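Local coordinates for purine phosphoribosyltransferase (Pyrococcus horikoshii, PDB 1VDM), which probably transfers phosphoribosyl groups to or from purine bases, as a glycosyltransferase of purine metabolism, at residues E20-Y25 and K115-A120. Numbering follows the deposited sequence.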
loop_
_atom_site.group_PDB
_atom_site.type_symbol
_atom_site.label_atom_id
_atom_site.label_comp_id
_atom_site.label_asym_id
_atom_site.label_seq_id
_atom_site.Cartn_x
_atom_site.Cartn_y
_atom_site.Cartn_z
ATOM N N GLU G 20 -19.784 14.546 26.310
ATOM C CA GLU G 20 -21.036 15.224 25.998
ATOM C C GLU G 20 -21.503 16.098 27.161
ATOM O O GLU G 20 -22.024 17.200 26.951
ATOM C CB GLU G 20 -22.126 14.207 25.627
ATOM C CG GLU G 20 -23.410 14.842 25.047
ATOM C CD GLU G 20 -23.145 15.768 23.845
ATOM O OE1 GLU G 20 -22.532 15.308 22.853
ATOM O OE2 GLU G 20 -23.548 16.955 23.891
ATOM N N LYS G 21 -21.304 15.610 28.385
ATOM C CA LYS G 21 -21.693 16.345 29.584
ATOM C C LYS G 21 -20.737 17.500 29.858
ATOM O O LYS G 21 -21.162 18.579 30.263
ATOM C CB LYS G 21 -21.734 15.406 30.794
ATOM C CG LYS G 21 -23.120 15.199 31.370
ATOM C CD LYS G 21 -24.076 14.630 30.334
ATOM C CE LYS G 21 -25.509 14.621 30.848
ATOM N NZ LYS G 21 -26.459 14.049 29.852
ATOM N N LEU G 22 -19.446 17.275 29.644
ATOM C CA LEU G 22 -18.465 18.330 29.871
ATOM C C LEU G 22 -18.607 19.449 28.835
ATOM O O LEU G 22 -18.126 20.562 29.048
ATOM C CB LEU G 22 -17.041 17.763 29.835
ATOM C CG LEU G 22 -16.559 16.956 31.047
ATOM C CD1 LEU G 22 -15.138 16.445 30.813
ATOM C CD2 LEU G 22 -16.611 17.841 32.283
ATOM N N ARG G 23 -19.266 19.152 27.717
ATOM C CA ARG G 23 -19.465 20.151 26.668
ATOM C C ARG G 23 -20.344 21.290 27.170
ATOM O O ARG G 23 -20.152 22.445 26.791
ATOM C CB ARG G 23 -20.094 19.520 25.419
ATOM C CG ARG G 23 -19.123 18.659 24.615
ATOM C CD ARG G 23 -19.401 18.706 23.117
ATOM N NE ARG G 23 -18.345 18.034 22.357
ATOM C CZ ARG G 23 -18.238 16.714 22.217
ATOM N NH1 ARG G 23 -19.126 15.900 22.777
ATOM N NH2 ARG G 23 -17.230 16.207 21.523
ATOM N N GLU G 24 -21.300 20.958 28.032
ATOM C CA GLU G 24 -22.200 21.951 28.605
ATOM C C GLU G 24 -21.462 22.813 29.636
ATOM O O GLU G 24 -21.905 23.912 29.970
ATOM C CB GLU G 24 -23.390 21.251 29.264
ATOM C CG GLU G 24 -24.067 20.219 28.365
ATOM C CD GLU G 24 -25.206 19.475 29.054
ATOM O OE1 GLU G 24 -24.967 18.856 30.118
ATOM O OE2 GLU G 24 -26.341 19.503 28.528
ATOM N N TYR G 25 -20.331 22.310 30.129
ATOM C CA TYR G 25 -19.530 23.022 31.123
ATOM C C TYR G 25 -18.420 23.877 30.498
ATOM O O TYR G 25 -17.931 24.818 31.120
ATOM C CB TYR G 25 -18.931 22.014 32.115
ATOM C CG TYR G 25 -17.958 22.612 33.105
ATOM C CD1 TYR G 25 -18.346 23.646 33.961
ATOM C CD2 TYR G 25 -16.639 22.155 33.176
ATOM C CE1 TYR G 25 -17.444 24.215 34.861
ATOM C CE2 TYR G 25 -15.730 22.713 34.074
ATOM C CZ TYR G 25 -16.140 23.744 34.913
ATOM O OH TYR G 25 -15.242 24.301 35.797
ATOM N N LYS G 115 -14.674 21.626 38.362
ATOM C CA LYS G 115 -15.551 20.474 38.210
ATOM C C LYS G 115 -14.661 19.240 38.240
ATOM O O LYS G 115 -13.467 19.325 37.968
ATOM C CB LYS G 115 -16.295 20.542 36.880
ATOM C CG LYS G 115 -17.807 20.490 37.009
ATOM C CD LYS G 115 -18.354 21.748 37.671
ATOM C CE LYS G 115 -19.870 21.699 37.767
ATOM N NZ LYS G 115 -20.381 22.874 38.519
ATOM N N ILE G 116 -15.239 18.093 38.564
ATOM C CA ILE G 116 -14.461 16.863 38.650
ATOM C C ILE G 116 -15.105 15.723 37.888
ATOM O O ILE G 116 -16.284 15.409 38.096
ATOM C CB ILE G 116 -14.274 16.446 40.121
ATOM C CG1 ILE G 116 -13.404 17.487 40.832
ATOM C CG2 ILE G 116 -13.668 15.046 40.202
ATOM C CD1 ILE G 116 -13.375 17.340 42.324
ATOM N N ALA G 117 -14.317 15.106 37.010
ATOM C CA ALA G 117 -14.798 14.000 36.195
ATOM C C ALA G 117 -13.969 12.744 36.421
ATOM O O ALA G 117 -12.737 12.795 36.453
ATOM C CB ALA G 117 -14.768 14.391 34.723
ATOM N N CYS G 118 -14.660 11.619 36.571
ATOM C CA CYS G 118 -14.018 10.331 36.804
ATOM C C CYS G 118 -14.744 9.238 36.054
ATOM O O CYS G 118 -15.924 9.369 35.734
ATOM C CB CYS G 118 -14.039 9.972 38.296
ATOM S SG CYS G 118 -12.981 10.965 39.346
ATOM N N LEU G 119 -14.040 8.152 35.778
ATOM C CA LEU G 119 -14.663 7.034 35.100
ATOM C C LEU G 119 -15.602 6.347 36.089
ATOM O O LEU G 119 -16.723 5.969 35.737
ATOM C CB LEU G 119 -13.603 6.044 34.635
ATOM C CG LEU G 119 -12.643 6.548 33.562
ATOM C CD1 LEU G 119 -11.525 5.523 33.343
ATOM C CD2 LEU G 119 -13.435 6.792 32.274
ATOM N N ALA G 120 -15.138 6.198 37.330
ATOM C CA ALA G 120 -15.916 5.541 38.373
ATOM C C ALA G 120 -15.663 6.123 39.753
ATOM O O ALA G 120 -14.715 6.879 39.966
ATOM C CB ALA G 120 -15.606 4.050 38.388
#
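Lys115 lies across one face of the Tyr25 ring. Its CB makes a CH-pi contact 4.0 Å from the ring centroid, 27° off the normal. It is displaced toward the rim, with CE2 of Tyr25 at 3.6 Å from CB of Lys115. CG arches about 4.1 Å above the ring centroid. A bend at chi2 (68°) then carries the chain across the same face, so that CD of Lys115 stands over the CE1 side, 3.8 Å from CE1 of Tyr25. CE turns off the ring, and NZ makes a long, weak ion pair with Glu113. Tyr25 reaches the strand because its CG is anti to the backbone N (chi1 174°), and its OH hydrogen-bonds to the carbonyl O of Val86. Replacing Tyr25 by alanine would probably leave the Lys115 methylenes without the ring they lie on and Val86 O without this bond. One turn earlier, Leu22 CD1 touches Ala117 CB more loosely, at 4.4 Å, and Leu22 also packs on Val87 and Leu44. The contact thus seats the last turn of helix 8-23 and the residues that follow it against strand 113-118, an outer strand of the phosphoribosyltransferase sheet within this chain, beside strand 85-90 and helix 38-47.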